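Local coordinates for protein glycosyl hydrolase, BNR repeat (Ralstonia eutropha, PDB 3B7F) that probably acts as a hydrolase on glycosides, its chain folded into a seven-bladed beta-propeller, at residues T56-V61 with H384-Q389; L183-D188 with A242-L247; L339-Q344 with V356-T361. One frame throughout, in Å; residues are numbered along the deposited sequence.

In the fold
All three contacts belong to one seven-bladed beta-propeller, two joining neighbouring blades. Contact 1 is buried and packs two innermost strands, one of them the C-terminal strand that completes the sheet of N-terminal strands; rings, an alanine and a water fill the seam. Contact 3, partly buried and centred about 10 Å from it, packs the linker entering a blade against that blade's second strand through a backbone bond, two waters and methyls. The two meet where K342 bonds H384 and where V388 N probably bonds Q344 O. Contact 2, across the chain's centre, lies about 24 and 25 Å from them between centres and joins two surface turns by proline packing and a salt-bridge network with one crossing bridge.

Contact 1. Residues T56-V61 with H384-Q389; sequences TIHHIV and HIYAVQ
Y386 lays one face of its phenol ring against the imidazole of H58, with CE1 of H58 4.3 Å above the plane and over the ring centre. The stack is face-to-face but inclined, the planes 26° apart. It joins two neighbouring blades of the beta-propeller at their innermost strands, which run nearly parallel (13°). Strand 385-391 comes from the C-terminus and closes the ring by adding to the N-terminal sheet, where it pairs with strand 24-29. There Y386 and A387 both lie opposite A28 in a classic beta bulge, and both side chains start toward strand 56-62. CD2 of Y386 lies 3.4 Å from I57 O, and CE2 meets T56 CG2 at 3.6 Å. The other face of the phenol is covered near its rim by CD2 of H384, while H58 stacks in turn on H116, continuing the aromatic run toward the next blade. Between the segments, side chains of 384-389 meet side chains and carbonyl oxygens of 56-61, while I57 adds a backbone bond to T29 of the neighbouring sheet. A387 CB touches H58 O at 3.6 Å and, on the same side, H59 CD2. The imidazole of H59 is held by ND1, bonded to L120 N, and V61 CG2 sits 3.4 Å above the plane over its centre. Q389 CB lies 3.4 Å from I60 O, and a bend at chi2 (71°) turns CD out of line. A water in the plane of the H59 ring donates a hydrogen bond to Q389 OE1 at 2.7 Å and meets H59 NE2 more weakly.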
ATOM      1  N   THR A  56      16.359   6.703   3.615  1.00 30.64           N
ATOM      2  CA  THR A  56      15.489   5.621   3.179  1.00 31.42           C
ATOM      3  C   THR A  56      14.072   6.127   3.379  1.00 31.10           C
ATOM      4  O   THR A  56      13.695   6.437   4.506  1.00 31.71           O
ATOM      5  CB  THR A  56      15.739   4.342   4.003  1.00 29.98           C
ATOM      6  OG1 THR A  56      17.100   3.949   3.829  1.00 35.78           O
ATOM      7  CG2 THR A  56      14.839   3.199   3.550  1.00 26.22           C
ATOM      8  N   ILE A  57      13.312   6.241   2.289  1.00 27.63           N
ATOM      9  CA  ILE A  57      11.966   6.762   2.336  1.00 26.31           C
ATOM     10  C   ILE A  57      11.018   5.611   2.088  1.00 25.99           C
ATOM     11  O   ILE A  57      11.075   4.968   1.040  1.00 24.85           O
ATOM     12  CB  ILE A  57      11.702   7.891   1.285  1.00 26.99           C
ATOM     13  CG1 ILE A  57      12.867   8.901   1.215  1.00 27.76           C
ATOM     14  CG2 ILE A  57      10.315   8.548   1.563  1.00 23.16           C
ATOM     15  CD1 ILE A  57      13.276   9.584   2.555  1.00 18.84           C
ATOM     16  N   HIS A  58      10.123   5.381   3.040  1.00 27.05           N
ATOM     17  CA  HIS A  58       9.169   4.285   2.946  1.00 29.95           C
ATOM     18  C   HIS A  58       7.812   4.558   2.326  1.00 27.71           C
ATOM     19  O   HIS A  58       7.226   3.648   1.746  1.00 30.71           O
ATOM     20  CB  HIS A  58       8.987   3.660   4.333  1.00 30.69           C
ATOM     21  CG  HIS A  58      10.140   2.801   4.711  1.00 38.25           C
ATOM     22  ND1 HIS A  58      10.265   1.508   4.244  1.00 41.75           N
ATOM     23  CD2 HIS A  58      11.259   3.065   5.429  1.00 36.64           C
ATOM     24  CE1 HIS A  58      11.402   1.003   4.691  1.00 44.78           C
ATOM     25  NE2 HIS A  58      12.024   1.927   5.407  1.00 32.52           N
ATOM     26  N   HIS A  59       7.300   5.766   2.467  1.00 27.19           N
ATOM     27  CA  HIS A  59       5.973   6.088   1.989  1.00 27.21           C
ATOM     28  C   HIS A  59       5.786   7.605   1.959  1.00 27.07           C
ATOM     29  O   HIS A  59       6.209   8.287   2.883  1.00 26.56           O
ATOM     30  CB  HIS A  59       4.956   5.445   2.928  1.00 26.82           C
ATOM     31  CG  HIS A  59       3.618   5.145   2.317  1.00 29.98           C
ATOM     32  ND1 HIS A  59       2.516   4.893   3.093  1.00 24.65           N
ATOM     33  CD2 HIS A  59       3.199   5.044   1.031  1.00 25.35           C
ATOM     34  CE1 HIS A  59       1.481   4.624   2.315  1.00 34.17           C
ATOM     35  NE2 HIS A  59       1.878   4.685   1.061  1.00 28.67           N
ATOM     36  N   ILE A  60       5.189   8.116   0.881  1.00 25.36           N
ATOM     37  CA  ILE A  60       4.917   9.546   0.747  1.00 25.65           C
ATOM     38  C   ILE A  60       3.448   9.592   0.359  1.00 26.71           C
ATOM     39  O   ILE A  60       3.061   8.991  -0.653  1.00 28.05           O
ATOM     40  CB  ILE A  60       5.802  10.291  -0.316  1.00 24.80           C
ATOM     41  CG1 ILE A  60       7.278   9.860  -0.263  1.00 23.12           C
ATOM     42  CG2 ILE A  60       5.685  11.807  -0.104  1.00 21.15           C
ATOM     43  CD1 ILE A  60       8.086  10.349  -1.426  1.00 20.48           C
ATOM     44  N   VAL A  61       2.631  10.244   1.186  1.00 27.31           N
ATOM     45  CA  VAL A  61       1.193  10.306   0.965  1.00 28.04           C
ATOM     46  C   VAL A  61       0.690  11.741   1.077  1.00 28.47           C
ATOM     47  O   VAL A  61       1.079  12.464   1.980  1.00 30.75           O
ATOM     48  CB  VAL A  61       0.447   9.439   1.979  1.00 27.02           C
ATOM     49  CG1 VAL A  61      -1.060   9.462   1.684  1.00 24.20           C
ATOM     50  CG2 VAL A  61       1.002   8.005   1.988  1.00 24.89           C
ATOM     51  N   HIS A 384      16.387   1.961  -5.704  1.00 23.28           N
ATOM     52  CA  HIS A 384      15.383   0.939  -5.351  1.00 24.51           C
ATOM     53  C   HIS A 384      14.061   1.556  -4.852  1.00 24.77           C
ATOM     54  O   HIS A 384      14.031   2.162  -3.794  1.00 24.39           O
ATOM     55  CB  HIS A 384      16.052   0.057  -4.271  1.00 27.20           C
ATOM     56  CG  HIS A 384      15.223  -1.077  -3.740  1.00 33.69           C
ATOM     57  ND1 HIS A 384      15.582  -2.398  -3.926  1.00 33.66           N
ATOM     58  CD2 HIS A 384      14.097  -1.095  -2.985  1.00 40.63           C
ATOM     59  CE1 HIS A 384      14.696  -3.176  -3.331  1.00 33.00           C
ATOM     60  NE2 HIS A 384      13.781  -2.413  -2.760  1.00 37.57           N
ATOM     61  N   ILE A 385      12.965   1.362  -5.598  1.00 26.72           N
ATOM     62  CA  ILE A 385      11.660   1.952  -5.268  1.00 24.93           C
ATOM     63  C   ILE A 385      10.804   1.097  -4.300  1.00 26.06           C
ATOM     64  O   ILE A 385      10.496  -0.082  -4.561  1.00 26.78           O
ATOM     65  CB  ILE A 385      10.844   2.284  -6.569  1.00 26.68           C
ATOM     66  CG1 ILE A 385      11.614   3.271  -7.472  1.00 15.59           C
ATOM     67  CG2 ILE A 385       9.468   2.840  -6.229  1.00 24.25           C
ATOM     68  CD1 ILE A 385      11.150   3.296  -9.028  1.00 18.72           C
ATOM     69  N   TYR A 386      10.435   1.726  -3.185  1.00 24.78           N
ATOM     70  CA  TYR A 386       9.549   1.162  -2.144  1.00 26.66           C
ATOM     71  C   TYR A 386       8.066   1.501  -2.404  1.00 24.91           C
ATOM     72  O   TYR A 386       7.221   0.620  -2.320  1.00 27.19           O
ATOM     73  CB  TYR A 386       9.918   1.648  -0.723  1.00 28.88           C
ATOM     74  CG  TYR A 386      11.170   1.053  -0.129  1.00 30.40           C
ATOM     75  CD1 TYR A 386      11.264  -0.308   0.093  1.00 50.33           C
ATOM     76  CD2 TYR A 386      12.232   1.834   0.275  1.00 38.79           C
ATOM     77  CE1 TYR A 386      12.408  -0.882   0.651  1.00 53.29           C
ATOM     78  CE2 TYR A 386      13.388   1.258   0.853  1.00 42.66           C
ATOM     79  CZ  TYR A 386      13.468  -0.101   1.023  1.00 41.13           C
ATOM     80  OH  TYR A 386      14.569  -0.733   1.589  1.00 37.73           O
ATOM     81  N   ALA A 387       7.779   2.746  -2.786  1.00 23.80           N
ATOM     82  CA  ALA A 387       6.413   3.207  -2.964  1.00 23.64           C
ATOM     83  C   ALA A 387       6.243   4.239  -4.062  1.00 25.51           C
ATOM     84  O   ALA A 387       7.127   5.055  -4.298  1.00 24.31           O
ATOM     85  CB  ALA A 387       5.898   3.809  -1.642  1.00 22.45           C
ATOM     86  N   VAL A 388       5.068   4.200  -4.699  1.00 25.06           N
ATOM     87  CA  VAL A 388       4.667   5.145  -5.733  1.00 23.99           C
ATOM     88  C   VAL A 388       3.223   5.423  -5.385  1.00 24.73           C
ATOM     89  O   VAL A 388       2.468   4.494  -5.175  1.00 26.10           O
ATOM     90  CB  VAL A 388       4.801   4.609  -7.159  1.00 23.01           C
ATOM     91  CG1 VAL A 388       4.379   5.678  -8.162  1.00 23.14           C
ATOM     92  CG2 VAL A 388       6.241   4.135  -7.434  1.00 19.36           C
ATOM     93  N   GLN A 389       2.882   6.703  -5.282  1.00 24.75           N
ATOM     94  CA  GLN A 389       1.581   7.161  -4.894  1.00 25.24           C
ATOM     95  C   GLN A 389       1.122   8.341  -5.759  1.00 24.16           C
ATOM     96  O   GLN A 389       1.865   9.286  -5.965  1.00 28.04           O
ATOM     97  CB  GLN A 389       1.692   7.586  -3.442  1.00 24.76           C
ATOM     98  CG  GLN A 389       0.441   8.039  -2.775  1.00 33.16           C
ATOM     99  CD  GLN A 389      -0.552   6.927  -2.489  1.00 37.75           C
ATOM    100  OE1 GLN A 389      -0.215   5.925  -1.868  1.00 48.96           O
ATOM    101  NE2 GLN A 389      -1.798   7.140  -2.893  1.00 35.16           N
TER
HETATM  102  O   HOH W   1      -1.305   4.513   0.182  1.00 34.22           O

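Contact 2. Residues L183-D188 with A242-L247; sequences LVDPRD and AAPDIL. With EDO (1,2-ethanediol), chain K.
R187 spreads one face of its guanidinium over the ring of P244, whose CG lies 3.3 Å from NE and toward the rim of the planar group. This is the tight part of a contact between two type I turns, D185-D188 and A243-I246. Each links the innermost strand of a propeller blade to the next strand, and the two blades are neighbours. Both turns carry proline at their second position, and these also touch, P186 CG against P244 CB at 3.9 Å. D185 steers the arginine. Its OD1 closes an Asx turn by accepting from R187 N and takes a nearly straight bond (177°) from NE at 3.1 Å, on its syn side and in the guanidinium plane. OD2 takes NH2 at 3.1 Å, giving a side-on bidentate salt bridge, and also bonds H191. The bend at chi3 (-66°) brings NE round to this grip. V184 N bonds O2 of a 1,2-ethanediol, probably from the crystallisation liquor, at 2.8 Å. Toward solvent the hold is looser: R187 NH1 reaches D245 OD1 at 3.3 Å, a weak bond although OD1 lies near the plane, with the carboxylate turned 72° from the guanidinium. A water spans R187 NH2 and D245 OD1. R187 thus lies between two acids, D185 OD2 and D245 OD1 6.4 Å apart, and its positive charge would partly offset their repulsion, with R261 bridging D245 as well.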
ATOM      1  N   LEU A 183      -6.750   1.073   6.727  1.00 29.14           N
ATOM      2  CA  LEU A 183      -7.905   1.537   6.001  1.00 26.50           C
ATOM      3  C   LEU A 183      -8.917   2.154   6.964  1.00 28.84           C
ATOM      4  O   LEU A 183      -9.285   1.507   7.928  1.00 29.94           O
ATOM      5  CB  LEU A 183      -8.523   0.318   5.318  1.00 27.62           C
ATOM      6  CG  LEU A 183      -7.967  -0.327   4.036  1.00 28.20           C
ATOM      7  CD1 LEU A 183      -6.492  -0.134   3.800  1.00 28.63           C
ATOM      8  CD2 LEU A 183      -8.427  -1.811   3.959  1.00 22.28           C
ATOM      9  N   VAL A 184      -9.345   3.391   6.698  1.00 30.68           N
ATOM     10  CA  VAL A 184     -10.378   4.092   7.468  1.00 27.85           C
ATOM     11  C   VAL A 184     -11.635   4.135   6.594  1.00 29.26           C
ATOM     12  O   VAL A 184     -11.613   4.713   5.515  1.00 31.26           O
ATOM     13  CB  VAL A 184      -9.938   5.528   7.811  1.00 28.32           C
ATOM     14  CG1 VAL A 184     -11.076   6.294   8.603  1.00 18.49           C
ATOM     15  CG2 VAL A 184      -8.593   5.502   8.557  1.00 19.70           C
ATOM     16  N   ASP A 185     -12.722   3.536   7.054  1.00 29.85           N
ATOM     17  CA  ASP A 185     -13.969   3.455   6.274  1.00 31.70           C
ATOM     18  C   ASP A 185     -14.508   4.862   5.926  1.00 32.92           C
ATOM     19  O   ASP A 185     -14.647   5.679   6.832  1.00 33.09           O
ATOM     20  CB  ASP A 185     -15.013   2.647   7.064  1.00 30.62           C
ATOM     21  CG  ASP A 185     -16.161   2.132   6.217  1.00 31.32           C
ATOM     22  OD1 ASP A 185     -16.745   2.883   5.431  1.00 25.53           O
ATOM     23  OD2 ASP A 185     -16.510   0.952   6.386  1.00 32.52           O
ATOM     24  N   PRO A 186     -14.778   5.154   4.619  1.00 34.23           N
ATOM     25  CA  PRO A 186     -15.318   6.478   4.264  1.00 33.75           C
ATOM     26  C   PRO A 186     -16.673   6.804   4.896  1.00 34.70           C
ATOM     27  O   PRO A 186     -17.005   7.975   5.042  1.00 36.62           O
ATOM     28  CB  PRO A 186     -15.466   6.411   2.733  1.00 33.59           C
ATOM     29  CG  PRO A 186     -15.452   4.965   2.395  1.00 33.81           C
ATOM     30  CD  PRO A 186     -14.584   4.319   3.408  1.00 34.53           C
ATOM     31  N   ARG A 187     -17.442   5.776   5.237  1.00 33.98           N
ATOM     32  CA  ARG A 187     -18.731   5.930   5.870  1.00 33.65           C
ATOM     33  C   ARG A 187     -18.674   6.077   7.384  1.00 35.06           C
ATOM     34  O   ARG A 187     -19.665   6.500   7.959  1.00 36.37           O
ATOM     35  CB  ARG A 187     -19.580   4.702   5.592  1.00 35.25           C
ATOM     36  CG  ARG A 187     -19.872   4.438   4.139  1.00 26.44           C
ATOM     37  CD  ARG A 187     -20.433   3.070   3.985  1.00 26.83           C
ATOM     38  NE  ARG A 187     -19.460   2.032   4.317  1.00 28.28           N
ATOM     39  CZ  ARG A 187     -19.675   0.728   4.202  1.00 25.14           C
ATOM     40  NH1 ARG A 187     -20.820   0.257   3.713  1.00 25.09           N
ATOM     41  NH2 ARG A 187     -18.718  -0.114   4.547  1.00 23.18           N
ATOM     42  N   ASP A 188     -17.554   5.734   8.030  1.00 33.89           N
ATOM     43  CA  ASP A 188     -17.486   5.743   9.485  1.00 33.71           C
ATOM     44  C   ASP A 188     -16.044   5.740   9.989  1.00 33.81           C
ATOM     45  O   ASP A 188     -15.374   4.722   9.840  1.00 35.60           O
ATOM     46  CB  ASP A 188     -18.216   4.483   9.999  1.00 34.91           C
ATOM     47  CG  ASP A 188     -18.233   4.365  11.522  1.00 36.10           C
ATOM     48  OD1 ASP A 188     -17.769   5.294  12.217  1.00 30.08           O
ATOM     49  OD2 ASP A 188     -18.730   3.323  12.021  1.00 38.54           O
ATOM     50  N   ALA A 242     -16.013   3.668  -3.669  1.00 36.88           N
ATOM     51  CA  ALA A 242     -17.370   3.685  -4.220  1.00 38.39           C
ATOM     52  C   ALA A 242     -18.307   2.602  -3.618  1.00 37.40           C
ATOM     53  O   ALA A 242     -19.493   2.839  -3.504  1.00 43.82           O
ATOM     54  CB  ALA A 242     -17.303   3.540  -5.750  1.00 40.05           C
ATOM     55  N   ALA A 243     -17.765   1.438  -3.260  1.00 34.55           N
ATOM     56  CA  ALA A 243     -18.494   0.316  -2.666  1.00 31.16           C
ATOM     57  C   ALA A 243     -17.670  -0.186  -1.476  1.00 29.82           C
ATOM     58  O   ALA A 243     -17.060  -1.247  -1.552  1.00 29.17           O
ATOM     59  CB  ALA A 243     -18.690  -0.765  -3.684  1.00 28.03           C
ATOM     60  N   PRO A 244     -17.648   0.578  -0.355  1.00 30.01           N
ATOM     61  CA  PRO A 244     -16.798   0.226   0.826  1.00 29.40           C
ATOM     62  C   PRO A 244     -17.050  -1.137   1.526  1.00 29.76           C
ATOM     63  O   PRO A 244     -16.229  -1.545   2.353  1.00 29.70           O
ATOM     64  CB  PRO A 244     -16.931   1.449   1.756  1.00 27.95           C
ATOM     65  CG  PRO A 244     -18.149   2.228   1.243  1.00 29.64           C
ATOM     66  CD  PRO A 244     -18.404   1.836  -0.163  1.00 28.88           C
ATOM     67  N   ASP A 245     -18.139  -1.832   1.190  1.00 30.07           N
ATOM     68  CA  ASP A 245     -18.306  -3.238   1.607  1.00 30.48           C
ATOM     69  C   ASP A 245     -17.322  -4.171   0.903  1.00 29.38           C
ATOM     70  O   ASP A 245     -17.026  -5.253   1.426  1.00 27.27           O
ATOM     71  CB  ASP A 245     -19.707  -3.758   1.303  1.00 32.80           C
ATOM     72  CG  ASP A 245     -20.776  -3.116   2.172  1.00 36.09           C
ATOM     73  OD1 ASP A 245     -20.599  -3.027   3.411  1.00 31.96           O
ATOM     74  OD2 ASP A 245     -21.804  -2.731   1.590  1.00 31.49           O
ATOM     75  N   ILE A 246     -16.822  -3.756  -0.264  1.00 29.51           N
ATOM     76  CA  ILE A 246     -15.899  -4.579  -1.056  1.00 30.24           C
ATOM     77  C   ILE A 246     -14.431  -4.280  -0.737  1.00 27.23           C
ATOM     78  O   ILE A 246     -13.981  -3.132  -0.831  1.00 26.89           O
ATOM     79  CB  ILE A 246     -16.151  -4.411  -2.583  1.00 30.36           C
ATOM     80  CG1 ILE A 246     -17.655  -4.421  -2.910  1.00 30.02           C
ATOM     81  CG2 ILE A 246     -15.378  -5.481  -3.386  1.00 29.89           C
ATOM     82  CD1 ILE A 246     -18.475  -5.604  -2.324  1.00 26.66           C
ATOM     83  N   LEU A 247     -13.712  -5.327  -0.332  1.00 28.89           N
ATOM     84  CA  LEU A 247     -12.279  -5.294  -0.051  1.00 29.92           C
ATOM     85  C   LEU A 247     -11.573  -6.260  -1.003  1.00 28.03           C
ATOM     86  O   LEU A 247     -12.125  -7.301  -1.367  1.00 26.35           O
ATOM     87  CB  LEU A 247     -11.950  -5.693   1.398  1.00 29.81           C
ATOM     88  CG  LEU A 247     -12.147  -4.654   2.515  1.00 35.04           C
ATOM     89  CD1 LEU A 247     -13.528  -4.084   2.514  1.00 33.24           C
ATOM     90  CD2 LEU A 247     -11.844  -5.291   3.865  1.00 33.99           C
TER
HETATM   91  C1  EDO K 403      -8.130   4.207   1.998  1.00 41.12           C
HETATM   92  O1  EDO K 403      -8.770   2.905   2.047  1.00 40.33           O
HETATM   93  C2  EDO K 403      -7.547   4.609   3.363  1.00 36.77           C
HETATM   94  O2  EDO K 403      -8.564   4.709   4.385  1.00 33.66           O
HETATM   95  O   HOH W   2     -19.035  -3.232   5.331  1.00 31.59           O

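Contact 3. Residues L339-Q344 with V356-T361; sequences LTVKRQ and VYFGTT
T340 O receives the one direct hydrogen bond of this contact, from T361 N at 3.2 Å with an N-H...O angle of 152°. The same oxygen takes a CA-H...O contact from T360, its CA 3.3 Å away. The contact packs the linker that enters a propeller blade, 339-344, ahead of the innermost strand 346-348, against 356-361, which covers that blade's second strand and the turn that follows. Two waters extend the polar seam. One accepts from T340 N and meets T361 OG1, while the other accepts from K342 N and donates to G359 O at 2.7 Å. Apolar packing forms the second group. F358 holds CG between its backbone N and carbonyl carbon (chi1 68°), a rotation that sets the ring beside V341, where CD1 meets V341 CG2 at 3.7 Å, the side chains crossing at about a right angle. W366 stacks on F358 and W375 meets it edge-to-face, so V341 joins an aromatic cluster. L339 CG rests 4.0 Å from T360 CG2, the methyl that lies at the edge of the F358 ring. At the other end T361 CG2 packs on T340 CG2 and is 3.8 Å from K342 NZ, which bonds H384 NE2. Apart from T361 OG1, the polar atoms joined across this contact belong to the main chain, so its bonding rests mostly on backbone groups, with methyls and the F358 ring packed beside them.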
ATOM      1  N   LEU A 339      11.675  -8.074 -13.128  1.00 27.58           N
ATOM      2  CA  LEU A 339      11.107  -6.960 -12.394  1.00 27.06           C
ATOM      3  C   LEU A 339      10.369  -7.345 -11.116  1.00 25.90           C
ATOM      4  O   LEU A 339       9.519  -8.235 -11.106  1.00 27.77           O
ATOM      5  CB  LEU A 339      10.174  -6.142 -13.314  1.00 26.50           C
ATOM      6  CG  LEU A 339      10.793  -5.106 -14.272  1.00 29.42           C
ATOM      7  CD1 LEU A 339      11.895  -5.602 -15.098  1.00 24.41           C
ATOM      8  CD2 LEU A 339       9.682  -4.509 -15.190  1.00 23.76           C
ATOM      9  N   THR A 340      10.713  -6.627 -10.044  1.00 24.18           N
ATOM     10  CA  THR A 340      10.069  -6.750  -8.751  1.00 24.99           C
ATOM     11  C   THR A 340       9.285  -5.461  -8.505  1.00 24.37           C
ATOM     12  O   THR A 340       9.808  -4.380  -8.702  1.00 24.10           O
ATOM     13  CB  THR A 340      11.116  -7.031  -7.664  1.00 25.49           C
ATOM     14  OG1 THR A 340      11.803  -8.240  -8.017  1.00 27.17           O
ATOM     15  CG2 THR A 340      10.475  -7.169  -6.273  1.00 26.13           C
ATOM     16  N   VAL A 341       8.022  -5.589  -8.130  1.00 24.81           N
ATOM     17  CA  VAL A 341       7.139  -4.442  -7.825  1.00 23.82           C
ATOM     18  C   VAL A 341       6.639  -4.699  -6.395  1.00 23.37           C
ATOM     19  O   VAL A 341       5.978  -5.691  -6.142  1.00 26.41           O
ATOM     20  CB  VAL A 341       6.014  -4.290  -8.871  1.00 19.68           C
ATOM     21  CG1 VAL A 341       5.000  -3.125  -8.515  1.00 19.60           C
ATOM     22  CG2 VAL A 341       6.629  -4.061 -10.227  1.00 23.72           C
ATOM     23  N   LYS A 342       7.035  -3.838  -5.455  1.00 26.84           N
ATOM     24  CA  LYS A 342       6.698  -4.001  -4.037  1.00 26.48           C
ATOM     25  C   LYS A 342       5.242  -3.535  -3.773  1.00 27.51           C
ATOM     26  O   LYS A 342       4.594  -2.964  -4.672  1.00 24.15           O
ATOM     27  CB  LYS A 342       7.732  -3.289  -3.150  1.00 27.36           C
ATOM     28  CG  LYS A 342       9.109  -3.982  -2.996  1.00 25.34           C
ATOM     29  CD  LYS A 342      10.092  -2.996  -2.351  1.00 29.73           C
ATOM     30  CE  LYS A 342      11.134  -3.619  -1.415  1.00 41.58           C
ATOM     31  NZ  LYS A 342      12.018  -4.614  -1.986  1.00 43.00           N
ATOM     32  N   ARG A 343       4.752  -3.808  -2.551  1.00 25.21           N
ATOM     33  CA  ARG A 343       3.339  -3.566  -2.131  1.00 26.66           C
ATOM     34  C   ARG A 343       2.771  -2.208  -2.365  1.00 25.60           C
ATOM     35  O   ARG A 343       1.598  -2.106  -2.692  1.00 26.02           O
ATOM     36  CB  ARG A 343       3.171  -3.627  -0.627  1.00 29.88           C
ATOM     37  CG  ARG A 343       3.445  -4.815   0.007  1.00 36.92           C
ATOM     38  CD  ARG A 343       3.885  -4.527   1.433  1.00 31.64           C
ATOM     39  NE  ARG A 343       4.650  -5.729   1.709  1.00 26.87           N
ATOM     40  CZ  ARG A 343       4.278  -6.731   2.463  1.00 17.99           C
ATOM     41  NH1 ARG A 343       3.192  -6.695   3.184  1.00 31.37           N
ATOM     42  NH2 ARG A 343       5.071  -7.769   2.539  1.00 24.70           N
ATOM     43  N   GLN A 344       3.565  -1.184  -2.031  1.00 25.87           N
ATOM     44  CA  GLN A 344       3.156   0.209  -2.145  1.00 26.62           C
ATOM     45  C   GLN A 344       3.625   0.817  -3.452  1.00 23.05           C
ATOM     46  O   GLN A 344       3.394   2.002  -3.694  1.00 22.44           O
ATOM     47  CB  GLN A 344       3.731   1.022  -0.986  1.00 25.39           C
ATOM     48  CG  GLN A 344       3.208   0.647   0.399  1.00 30.80           C
ATOM     49  CD  GLN A 344       4.205   1.000   1.479  1.00 31.69           C
ATOM     50  OE1 GLN A 344       5.330   0.508   1.444  1.00 30.46           O
ATOM     51  NE2 GLN A 344       3.803   1.861   2.446  1.00 26.77           N
ATOM     52  N   VAL A 356      -2.603   4.181 -14.524  1.00 25.16           N
ATOM     53  CA  VAL A 356      -2.016   3.210 -13.598  1.00 24.21           C
ATOM     54  C   VAL A 356      -0.480   3.330 -13.689  1.00 25.55           C
ATOM     55  O   VAL A 356       0.102   3.597 -14.748  1.00 22.74           O
ATOM     56  CB  VAL A 356      -2.502   1.774 -13.904  1.00 25.64           C
ATOM     57  CG1 VAL A 356      -2.036   0.797 -12.810  1.00 24.06           C
ATOM     58  CG2 VAL A 356      -4.021   1.726 -14.045  1.00 20.82           C
ATOM     59  N   TYR A 357       0.178   3.159 -12.563  1.00 25.23           N
ATOM     60  CA  TYR A 357       1.610   3.408 -12.492  1.00 25.26           C
ATOM     61  C   TYR A 357       2.267   2.403 -11.620  1.00 24.68           C
ATOM     62  O   TYR A 357       1.669   1.943 -10.667  1.00 25.09           O
ATOM     63  CB  TYR A 357       1.836   4.794 -11.841  1.00 26.88           C
ATOM     64  CG  TYR A 357       1.021   5.908 -12.466  1.00 28.63           C
ATOM     65  CD1 TYR A 357       1.514   6.631 -13.552  1.00 26.90           C
ATOM     66  CD2 TYR A 357      -0.275   6.207 -12.011  1.00 26.32           C
ATOM     67  CE1 TYR A 357       0.742   7.634 -14.171  1.00 22.88           C
ATOM     68  CE2 TYR A 357      -1.031   7.187 -12.628  1.00 20.79           C
ATOM     69  CZ  TYR A 357      -0.508   7.917 -13.696  1.00 19.67           C
ATOM     70  OH  TYR A 357      -1.252   8.918 -14.317  1.00 24.90           O
ATOM     71  N   PHE A 358       3.511   2.055 -11.918  1.00 29.03           N
ATOM     72  CA  PHE A 358       4.264   1.215 -10.987  1.00 24.72           C
ATOM     73  C   PHE A 358       5.756   1.527 -10.981  1.00 23.49           C
ATOM     74  O   PHE A 358       6.295   2.013 -11.973  1.00 25.84           O
ATOM     75  CB  PHE A 358       3.979  -0.290 -11.169  1.00 25.16           C
ATOM     76  CG  PHE A 358       4.494  -0.903 -12.471  1.00 23.19           C
ATOM     77  CD1 PHE A 358       5.794  -1.377 -12.577  1.00 26.73           C
ATOM     78  CD2 PHE A 358       3.642  -1.073 -13.549  1.00 20.48           C
ATOM     79  CE1 PHE A 358       6.258  -1.966 -13.744  1.00 24.19           C
ATOM     80  CE2 PHE A 358       4.115  -1.636 -14.751  1.00 28.85           C
ATOM     81  CZ  PHE A 358       5.416  -2.095 -14.828  1.00 21.60           C
ATOM     82  N   GLY A 359       6.400   1.214  -9.855  1.00 22.96           N
ATOM     83  CA  GLY A 359       7.831   1.454  -9.652  1.00 23.92           C
ATOM     84  C   GLY A 359       8.501   0.158  -9.311  1.00 21.48           C
ATOM     85  O   GLY A 359       8.010  -0.593  -8.484  1.00 21.19           O
ATOM     86  N   THR A 360       9.662  -0.075  -9.908  1.00 25.88           N
ATOM     87  CA  THR A 360      10.387  -1.314  -9.726  1.00 23.04           C
ATOM     88  C   THR A 360      11.595  -1.127  -8.793  1.00 25.41           C
ATOM     89  O   THR A 360      12.055  -0.017  -8.573  1.00 24.60           O
ATOM     90  CB  THR A 360      10.862  -1.882 -11.062  1.00 24.43           C
ATOM     91  OG1 THR A 360      11.914  -1.075 -11.558  1.00 21.13           O
ATOM     92  CG2 THR A 360       9.717  -1.957 -12.109  1.00 21.28           C
ATOM     93  N   THR A 361      12.090  -2.243  -8.244  1.00 25.02           N
ATOM     94  CA  THR A 361      13.272  -2.226  -7.391  1.00 22.77           C
ATOM     95  C   THR A 361      14.517  -1.858  -8.231  1.00 24.09           C
ATOM     96  O   THR A 361      15.516  -1.439  -7.684  1.00 23.65           O
ATOM     97  CB  THR A 361      13.466  -3.556  -6.689  1.00 20.70           C
ATOM     98  OG1 THR A 361      13.651  -4.594  -7.672  1.00 23.98           O
ATOM     99  CG2 THR A 361      12.244  -3.846  -5.738  1.00 18.43           C
TER
HETATM  100  O   HOH W   3      13.010  -4.690 -10.349  1.00 18.20           O
HETATM  101  O   HOH W   4       8.998  -1.757  -6.203  1.00 13.74           O